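Local structure of PilZ domain-containing protein (Legionella pneumophila subsp. pneumophila, 4Q63) at residues His15-Ala20 / Lys93-Glu98; Glu62-Val67 / Glu82-Lys87; Val67-Ala70 / Ile75-His78. The protein is of unknown function but has a PilZ-like domain and may bind cyclic-di-GMP. One frame throughout, in Å; residues are numbered along the deposited sequence.

Interactions 1 and 2 both join helix 82-100 to the curled antiparallel sheet, at opposite halves of the helix and with centres about 17 Å apart. Interaction 1 is small and buried: a leucine set between an isoleucine and a glutamate, with no polar bond between the segments. Interaction 2 is partly buried and turns on one carboxylate that grips a strand backbone. Interaction 3 lies within the sheet, in the hairpin of strands 59-71 and 74-79, and buries more surface than either helix contact. It shares Val67 with interaction 2, and the two also touch through Glu66 and His78. Acidic residues of both helix contacts bind cadmium, and a cadmium ion also lies near His78.

Interaction 1: His15-Ala20 / Lys93-Glu98; sequences HGEINA and KRLRDE. With CD (cadmium ion), chain D; EDO (1,2-ethanediol), chain I.
Leu95 of helix 82-100 meets Glu17 and Ile18 with the two branches of its side chain. The contact is small, 117 Å² in all, and the nearest CA atoms, those of Glu17 and Leu95, are 8.5 Å apart. Side chains therefore do all the touching.

Leu95 CD2 packs on Ile18 CD1 at 4.1 Å, the far end of the isoleucine. Leu95 CG is anti to its own backbone N (chi1 179°), and from there the side chain forks between its two neighbours. Ile56 of strand 49-56 touches both Ile18 and Leu95, and Ile32 adds to the packing on Ile18. The helix thus covers this part of the curled sheet of the PilZ-like domain.

The other branch of Leu95 meets a polar side chain. Leu95 CD1 lies 3.5 Å from Glu17 OE2 and 3.9 Å from Glu17 CG. The Glu17 chain bends at chi2 (96°), which brings OE2 across the CD1 methyl of Leu95. Glu17 OE2 forms a salt bridge with Arg99, one helical turn beyond Leu95. Glu17 OE1 takes a weak bond from His15 N, 3.0 Å away.

Glu98, on the helix, and His57, from the turn between strands 49-56 and 59-71, bind one cadmium ion. Glu98 holds it through both OE1 and OE2, His57 through ND1. Arg94 NE bonds to Glu98 OE1 at 3.1 Å, in a salt bridge one turn along the helix. The donor meets that oxygen nearly along its C-O axis, and OE1 lies 21° out of the guanidinium plane.

Glu17 OE2 and Glu98 OE2 are 6.5 Å apart. Arg99 probably offsets the charge of Glu17, and Arg94 with the cadmium that of Glu98, beside an otherwise apolar seam.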
loop_
_atom_site.group_PDB
_atom_site.type_symbol
_atom_site.label_atom_id
_atom_site.label_comp_id
_atom_site.label_asym_id
_atom_site.label_seq_id
_atom_site.Cartn_x
_atom_site.Cartn_y
_atom_site.Cartn_z
ATOM N N HIS A 15 -5.620 -1.309 -10.168
ATOM C CA HIS A 15 -6.141 -0.933 -11.480
ATOM C C HIS A 15 -6.192 0.584 -11.611
ATOM O O HIS A 15 -6.892 1.113 -12.472
ATOM C CB HIS A 15 -7.526 -1.537 -11.721
ATOM C CG HIS A 15 -7.512 -3.023 -11.898
ATOM N ND1 HIS A 15 -8.609 -3.816 -11.638
ATOM C CD2 HIS A 15 -6.532 -3.862 -12.310
ATOM C CE1 HIS A 15 -8.307 -5.078 -11.880
ATOM N NE2 HIS A 15 -7.051 -5.134 -12.285
ATOM N N GLY A 16 -5.459 1.272 -10.739
ATOM C CA GLY A 16 -5.374 2.722 -10.779
ATOM C C GLY A 16 -6.319 3.442 -9.837
ATOM O O GLY A 16 -6.479 4.661 -9.919
ATOM N N GLU A 17 -6.967 2.702 -8.946
ATOM C CA GLU A 17 -7.748 3.358 -7.914
ATOM C C GLU A 17 -6.808 3.715 -6.769
ATOM O O GLU A 17 -7.171 4.472 -5.874
ATOM C CB GLU A 17 -8.871 2.459 -7.388
ATOM C CG GLU A 17 -9.673 1.747 -8.455
ATOM C CD GLU A 17 -9.160 0.326 -8.704
ATOM O OE1 GLU A 17 -7.937 0.155 -8.858
ATOM O OE2 GLU A 17 -9.986 -0.609 -8.731
ATOM N N ILE A 18 -5.602 3.163 -6.802
ATOM C CA ILE A 18 -4.694 3.281 -5.664
ATOM C C ILE A 18 -3.453 4.101 -5.967
ATOM O O ILE A 18 -2.673 3.774 -6.850
ATOM C CB ILE A 18 -4.253 1.910 -5.142
ATOM C CG1 ILE A 18 -5.484 1.074 -4.778
ATOM C CG2 ILE A 18 -3.356 2.089 -3.915
ATOM C CD1 ILE A 18 -5.304 -0.398 -4.972
ATOM N N ASN A 19 -3.282 5.179 -5.220
ATOM C CA ASN A 19 -2.089 6.000 -5.326
ATOM C C ASN A 19 -1.405 6.036 -3.976
ATOM O O ASN A 19 -2.057 6.020 -2.932
ATOM C CB ASN A 19 -2.464 7.419 -5.757
ATOM C CG ASN A 19 -3.239 7.440 -7.050
ATOM O OD1 ASN A 19 -4.459 7.628 -7.059
ATOM N ND2 ASN A 19 -2.538 7.232 -8.157
ATOM N N ALA A 20 -0.085 6.077 -4.000
ATOM C CA ALA A 20 0.677 6.083 -2.775
ATOM C C ALA A 20 1.817 7.077 -2.908
ATOM O O ALA A 20 2.272 7.377 -4.013
ATOM C CB ALA A 20 1.209 4.683 -2.480
ATOM N N LYS A 93 -12.049 -3.907 1.281
ATOM C CA LYS A 93 -13.252 -4.720 1.130
ATOM C C LYS A 93 -14.328 -3.945 0.370
ATOM O O LYS A 93 -15.139 -4.527 -0.369
ATOM C CB LYS A 93 -13.785 -5.158 2.495
ATOM C CG LYS A 93 -15.041 -6.022 2.420
ATOM C CD LYS A 93 -15.608 -6.305 3.801
ATOM C CE LYS A 93 -16.965 -6.990 3.705
ATOM N NZ LYS A 93 -17.617 -7.120 5.035
ATOM N N ARG A 94 -14.347 -2.631 0.557
ATOM C CA ARG A 94 -15.276 -1.805 -0.198
ATOM C C ARG A 94 -14.847 -1.770 -1.664
ATOM O O ARG A 94 -15.659 -1.994 -2.554
ATOM C CB ARG A 94 -15.366 -0.390 0.377
ATOM C CG ARG A 94 -16.206 0.554 -0.472
ATOM C CD ARG A 94 -16.177 1.979 0.056
ATOM N NE ARG A 94 -16.654 2.934 -0.946
ATOM C CZ ARG A 94 -17.481 3.943 -0.695
ATOM N NH1 ARG A 94 -17.937 4.138 0.533
ATOM N NH2 ARG A 94 -17.859 4.757 -1.673
ATOM N N LEU A 95 -13.563 -1.518 -1.909
ATOM C CA LEU A 95 -13.038 -1.471 -3.277
ATOM C C LEU A 95 -13.237 -2.795 -4.027
ATOM O O LEU A 95 -13.515 -2.806 -5.225
ATOM C CB LEU A 95 -11.554 -1.082 -3.280
ATOM C CG LEU A 95 -10.857 -1.026 -4.648
ATOM C CD1 LEU A 95 -11.586 -0.094 -5.623
ATOM C CD2 LEU A 95 -9.389 -0.615 -4.495
ATOM N N ARG A 96 -13.096 -3.904 -3.310
ATOM C CA ARG A 96 -13.272 -5.223 -3.904
ATOM C C ARG A 96 -14.731 -5.470 -4.305
ATOM O O ARG A 96 -15.002 -6.047 -5.359
ATOM C CB ARG A 96 -12.788 -6.305 -2.939
ATOM C CG ARG A 96 -12.727 -7.690 -3.545
ATOM C CD ARG A 96 -12.618 -8.727 -2.446
ATOM N NE ARG A 96 -13.707 -8.573 -1.484
ATOM C CZ ARG A 96 -13.872 -9.333 -0.406
ATOM N NH1 ARG A 96 -14.897 -9.113 0.406
ATOM N NH2 ARG A 96 -13.017 -10.311 -0.142
ATOM N N ASP A 97 -15.662 -5.025 -3.460
ATOM C CA ASP A 97 -17.093 -5.143 -3.749
ATOM C C ASP A 97 -17.512 -4.271 -4.932
ATOM O O ASP A 97 -18.410 -4.634 -5.695
ATOM C CB ASP A 97 -17.940 -4.785 -2.520
ATOM C CG ASP A 97 -17.797 -5.792 -1.393
ATOM O OD1 ASP A 97 -17.354 -6.930 -1.663
ATOM O OD2 ASP A 97 -18.135 -5.448 -0.237
ATOM N N GLU A 98 -16.860 -3.122 -5.080
ATOM C CA GLU A 98 -17.139 -2.224 -6.200
ATOM C C GLU A 98 -16.759 -2.835 -7.542
ATOM O O GLU A 98 -17.431 -2.608 -8.546
ATOM C CB GLU A 98 -16.399 -0.902 -6.024
ATOM C CG GLU A 98 -17.156 0.124 -5.218
ATOM C CD GLU A 98 -16.250 1.243 -4.769
ATOM O OE1 GLU A 98 -16.638 2.002 -3.854
ATOM O OE2 GLU A 98 -15.144 1.355 -5.339
HETATM CD CD CD D . -14.597 3.632 -4.304
HETATM C C1 EDO I . -0.202 10.367 -3.469
HETATM O O1 EDO I . -0.321 11.663 -4.069
HETATM C C2 EDO I . -1.274 10.196 -2.405
HETATM O O2 EDO I . -0.963 9.052 -1.608
#

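Interaction 2: Glu62-Val67 / Glu82-Lys87; sequences ELCYEV and EDETNK. With CD (cadmium ion), chain B; CD (cadmium ion), chain C.
Glu84 reaches from the first turns of helix 82-100 to the backbone of strand 59-71. Its OE1 accepts a hydrogen bond from Cys64 N at 3.0 Å, with an angle of 159° at the hydrogen. The donor comes to the syn side of the carboxylate, 22° out of its plane. The same Glu84 oxygen, OE1, lies 3.5 Å from Leu63 CA and 3.7 Å from Cys64 CB, so it rests close against the strand.

Water 1 adds a second link. It donates to Glu84 OE1 at 2.8 Å and to Cys64 O at 2.9 Å. One oxygen thus serves both the N-H and, through water, the carbonyl of Cys64.

Beside this polar link, Leu63 and Glu84 run antiparallel as side chains. The Leu63 CD2 methyl lies against Glu84 CB at 3.8 Å. Leu54 of strand 49-56 also packs on Leu63.

The reach of Glu84 comes from a chain that is extended beyond CG. Leu63 and Glu84 are the nearest pair along the backbones, where strand and helix cross at -122°. Next in the helix, Thr85 OG1 bonds to Glu82 O at 2.8 Å, a carbonyl that Asn86 N also meets within the first turn.

On either side in sequence, Glu62 and Glu66 each hold a cadmium ion through both carboxylate oxygens, with waters completing part of each shell.

A carboxylate bound to a main-chain N-H and a bridging water would probably stay ionised, and it ties the first turn of the helix to strand 59-71.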
loop_
_atom_site.group_PDB
_atom_site.type_symbol
_atom_site.label_atom_id
_atom_site.label_comp_id
_atom_site.label_asym_id
_atom_site.label_seq_id
_atom_site.Cartn_x
_atom_site.Cartn_y
_atom_site.Cartn_z
ATOM N N GLU A 62 -2.681 7.294 6.300
ATOM C CA GLU A 62 -1.255 7.021 6.463
ATOM C C GLU A 62 -1.065 5.719 7.223
ATOM O O GLU A 62 -1.782 5.447 8.192
ATOM C CB GLU A 62 -0.588 8.158 7.240
ATOM C CG GLU A 62 -0.569 9.444 6.477
ATOM C CD GLU A 62 0.123 10.556 7.237
ATOM O OE1 GLU A 62 1.243 10.946 6.835
ATOM O OE2 GLU A 62 -0.452 11.025 8.239
ATOM N N LEU A 63 -0.081 4.945 6.792
ATOM C CA LEU A 63 0.218 3.632 7.330
ATOM C C LEU A 63 1.706 3.528 7.629
ATOM O O LEU A 63 2.548 3.828 6.778
ATOM C CB LEU A 63 -0.137 2.542 6.308
ATOM C CG LEU A 63 -1.629 2.388 6.014
ATOM C CD1 LEU A 63 -1.817 2.146 4.530
ATOM C CD2 LEU A 63 -2.174 1.226 6.824
ATOM N N CYS A 64 2.014 3.149 8.861
ATOM C CA CYS A 64 3.350 2.744 9.219
ATOM C C CYS A 64 3.705 1.484 8.426
ATOM O O CYS A 64 2.898 0.546 8.339
ATOM C CB CYS A 64 3.374 2.466 10.726
ATOM S SG CYS A 64 3.593 3.910 11.748
ATOM N N TYR A 65 4.893 1.454 7.828
ATOM C CA TYR A 65 5.318 0.279 7.069
ATOM C C TYR A 65 6.767 -0.070 7.392
ATOM O O TYR A 65 7.540 0.767 7.878
ATOM C CB TYR A 65 5.240 0.537 5.551
ATOM C CG TYR A 65 6.366 1.420 5.079
ATOM C CD1 TYR A 65 6.226 2.797 5.066
ATOM C CD2 TYR A 65 7.589 0.876 4.663
ATOM C CE1 TYR A 65 7.258 3.596 4.656
ATOM C CE2 TYR A 65 8.630 1.670 4.287
ATOM C CZ TYR A 65 8.466 3.030 4.278
ATOM O OH TYR A 65 9.503 3.845 3.886
ATOM N N GLU A 66 7.162 -1.286 7.039
ATOM C CA GLU A 66 8.577 -1.582 6.966
ATOM C C GLU A 66 8.814 -2.455 5.728
ATOM O O GLU A 66 7.937 -3.230 5.332
ATOM C CB GLU A 66 8.993 -2.342 8.217
ATOM C CG GLU A 66 8.205 -3.625 8.351
ATOM C CD GLU A 66 8.499 -4.374 9.611
ATOM O OE1 GLU A 66 9.322 -3.887 10.409
ATOM O OE2 GLU A 66 7.880 -5.432 9.810
ATOM N N VAL A 67 9.989 -2.312 5.122
ATOM C CA VAL A 67 10.411 -3.190 4.019
ATOM C C VAL A 67 10.801 -4.549 4.586
ATOM O O VAL A 67 11.629 -4.616 5.506
ATOM C CB VAL A 67 11.597 -2.577 3.264
ATOM C CG1 VAL A 67 12.124 -3.534 2.184
ATOM C CG2 VAL A 67 11.209 -1.209 2.667
ATOM N N GLU A 82 -1.742 -2.782 13.820
ATOM C CA GLU A 82 -2.996 -3.513 13.719
ATOM C C GLU A 82 -4.198 -2.597 13.501
ATOM O O GLU A 82 -5.025 -2.869 12.635
ATOM C CB GLU A 82 -3.217 -4.408 14.942
ATOM C CG GLU A 82 -4.218 -5.528 14.690
ATOM C CD GLU A 82 -4.139 -6.621 15.739
ATOM O OE1 GLU A 82 -4.587 -6.379 16.880
ATOM O OE2 GLU A 82 -3.623 -7.718 15.420
ATOM N N ASP A 83 -4.287 -1.509 14.261
ATOM C CA ASP A 83 -5.442 -0.620 14.143
ATOM C C ASP A 83 -5.503 0.071 12.773
ATOM O O ASP A 83 -6.584 0.284 12.225
ATOM C CB ASP A 83 -5.486 0.393 15.295
ATOM C CG ASP A 83 -4.426 1.470 15.175
ATOM O OD1 ASP A 83 -3.323 1.210 14.627
ATOM O OD2 ASP A 83 -4.716 2.589 15.633
ATOM N N GLU A 84 -4.341 0.395 12.214
ATOM C CA GLU A 84 -4.278 0.939 10.858
ATOM C C GLU A 84 -4.587 -0.120 9.782
ATOM O O GLU A 84 -5.187 0.201 8.757
ATOM C CB GLU A 84 -2.903 1.550 10.586
ATOM C CG GLU A 84 -2.543 2.676 11.550
ATOM C CD GLU A 84 -1.081 3.061 11.453
ATOM O OE1 GLU A 84 -0.344 2.515 10.620
ATOM O OE2 GLU A 84 -0.641 3.904 12.236
ATOM N N THR A 85 -4.191 -1.369 10.004
ATOM C CA THR A 85 -4.505 -2.424 9.034
ATOM C C THR A 85 -5.994 -2.790 9.065
ATOM O O THR A 85 -6.572 -3.199 8.048
ATOM C CB THR A 85 -3.651 -3.689 9.221
ATOM O OG1 THR A 85 -3.905 -4.283 10.506
ATOM C CG2 THR A 85 -2.150 -3.360 9.070
ATOM N N ASN A 86 -6.610 -2.643 10.233
ATOM C CA ASN A 86 -8.062 -2.805 10.353
ATOM C C ASN A 86 -8.816 -1.776 9.528
ATOM O O ASN A 86 -9.764 -2.115 8.829
ATOM C CB ASN A 86 -8.520 -2.749 11.814
ATOM C CG ASN A 86 -8.125 -3.987 12.601
ATOM O OD1 ASN A 86 -7.832 -5.038 12.032
ATOM N ND2 ASN A 86 -8.131 -3.869 13.925
ATOM N N LYS A 87 -8.397 -0.518 9.595
ATOM C CA LYS A 87 -9.021 0.517 8.774
ATOM C C LYS A 87 -8.858 0.225 7.279
ATOM O O LYS A 87 -9.811 0.334 6.498
ATOM C CB LYS A 87 -8.443 1.899 9.092
ATOM C CG LYS A 87 -9.071 2.614 10.274
ATOM C CD LYS A 87 -8.660 4.088 10.286
ATOM C CE LYS A 87 -8.961 4.751 8.942
ATOM N NZ LYS A 87 -7.861 5.652 8.485
HETATM CD CD CD B . 1.493 12.611 8.720
HETATM CD CD CD C . 9.711 -6.260 11.383
HETATM O O HOH W 1 0.450 0.019 9.753
HETATM O O HOH W 2 -0.086 14.340 7.364
HETATM O O HOH W 3 1.273 14.361 10.557
HETATM O O HOH W 4 7.852 -7.424 12.313
#

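Interaction 3: Val67-Ala70 / Ile75-His78; sequences VIRA and IVLH
Ile68 and Arg69 both face Val76 across the hairpin, and two backbone bonds join them to it. Ile68 N donates to Val76 O at 2.9 Å, with an angle of 174° at the hydrogen. Val76 N donates to Arg69 O at 2.7 Å and is just as straight, 175°. Both polar backbone atoms of Val76 are thus satisfied by this one strand. Val76 O also receives a CA-H contact from Val67 CA at 3.6 Å.

Two residues set against one make a classic beta bulge. Val67 and Leu77 form a non-hydrogen-bonded pair, and Arg69 and Val76 a hydrogen-bonded one, with the register shifted by one between them. The bulge lies in the hairpin of strands 59-71 and 74-79 in the curled sheet. On the other side of strand 74-79, Ile75 and Leu77 bond through their backbones to Val39 and Ala37 of strand 36-40.

On the face of Val67, Val67 CG1 packs on Ile75 CG2 at 3.6 Å and Val67 CG2 on Leu77 CD2 at 3.7 Å. On the other face, Arg69 lies beside Val76, with Arg69 NH1 3.7 Å from Val76 CG2. Ile68 CG1 sits between the backbone N and the carbonyl carbon (chi1 64°), which leaves Ile68 CG2 to meet His78 CB at 3.4 Å. His78 ND1 probably hydrogen-bonds to Glu66 OE2.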
loop_
_atom_site.group_PDB
_atom_site.type_symbol
_atom_site.label_atom_id
_atom_site.label_comp_id
_atom_site.label_asym_id
_atom_site.label_seq_id
_atom_site.Cartn_x
_atom_site.Cartn_y
_atom_site.Cartn_z
ATOM N N VAL A 67 9.989 -2.312 5.122
ATOM C CA VAL A 67 10.411 -3.190 4.019
ATOM C C VAL A 67 10.801 -4.549 4.586
ATOM O O VAL A 67 11.629 -4.616 5.506
ATOM C CB VAL A 67 11.597 -2.577 3.264
ATOM C CG1 VAL A 67 12.124 -3.534 2.184
ATOM C CG2 VAL A 67 11.209 -1.209 2.667
ATOM N N ILE A 68 10.195 -5.629 4.071
ATOM C CA ILE A 68 10.500 -6.986 4.579
ATOM C C ILE A 68 11.135 -7.889 3.549
ATOM O O ILE A 68 11.688 -8.947 3.894
ATOM C CB ILE A 68 9.259 -7.721 5.165
ATOM C CG1 ILE A 68 8.209 -7.979 4.068
ATOM C CG2 ILE A 68 8.694 -6.909 6.324
ATOM C CD1 ILE A 68 7.214 -9.097 4.368
ATOM N N ARG A 69 11.081 -7.483 2.282
ATOM C CA ARG A 69 11.718 -8.281 1.225
ATOM C C ARG A 69 11.975 -7.377 0.023
ATOM O O ARG A 69 11.138 -6.542 -0.329
ATOM C CB ARG A 69 10.796 -9.454 0.829
ATOM C CG ARG A 69 11.311 -10.369 -0.273
ATOM C CD ARG A 69 10.269 -11.455 -0.602
ATOM N NE ARG A 69 9.736 -12.022 0.626
ATOM C CZ ARG A 69 8.451 -12.030 0.969
ATOM N NH1 ARG A 69 7.530 -11.558 0.141
ATOM N NH2 ARG A 69 8.088 -12.542 2.138
ATOM N N ALA A 70 13.143 -7.515 -0.582
ATOM C CA ALA A 70 13.421 -6.832 -1.835
ATOM C C ALA A 70 13.630 -7.880 -2.923
ATOM O O ALA A 70 14.537 -8.701 -2.827
ATOM C CB ALA A 70 14.649 -5.960 -1.700
ATOM N N ILE A 75 9.689 -4.154 -4.090
ATOM C CA ILE A 75 9.944 -4.073 -2.675
ATOM C C ILE A 75 8.661 -4.532 -2.022
ATOM O O ILE A 75 7.576 -4.084 -2.404
ATOM C CB ILE A 75 10.260 -2.609 -2.306
ATOM C CG1 ILE A 75 11.442 -2.109 -3.159
ATOM C CG2 ILE A 75 10.575 -2.475 -0.849
ATOM C CD1 ILE A 75 11.778 -0.645 -2.950
ATOM N N VAL A 76 8.755 -5.441 -1.061
ATOM C CA VAL A 76 7.553 -5.838 -0.314
ATOM C C VAL A 76 7.471 -5.093 1.030
ATOM O O VAL A 76 8.394 -5.173 1.845
ATOM C CB VAL A 76 7.530 -7.370 -0.058
ATOM C CG1 VAL A 76 6.283 -7.770 0.726
ATOM C CG2 VAL A 76 7.634 -8.146 -1.374
ATOM N N LEU A 77 6.367 -4.380 1.253
ATOM C CA LEU A 77 6.149 -3.653 2.501
ATOM C C LEU A 77 5.205 -4.413 3.406
ATOM O O LEU A 77 4.286 -5.087 2.951
ATOM C CB LEU A 77 5.547 -2.267 2.242
ATOM C CG LEU A 77 6.196 -1.385 1.185
ATOM C CD1 LEU A 77 5.467 -0.022 1.146
ATOM C CD2 LEU A 77 7.703 -1.208 1.440
ATOM N N HIS A 78 5.460 -4.318 4.697
ATOM C CA HIS A 78 4.598 -4.876 5.723
ATOM C C HIS A 78 4.017 -3.700 6.539
ATOM O O HIS A 78 4.792 -2.882 7.038
ATOM C CB HIS A 78 5.491 -5.693 6.612
ATOM C CG HIS A 78 4.846 -6.180 7.864
ATOM N ND1 HIS A 78 5.516 -6.227 9.067
ATOM C CD2 HIS A 78 3.615 -6.685 8.091
ATOM C CE1 HIS A 78 4.712 -6.721 9.990
ATOM N NE2 HIS A 78 3.559 -7.011 9.418
#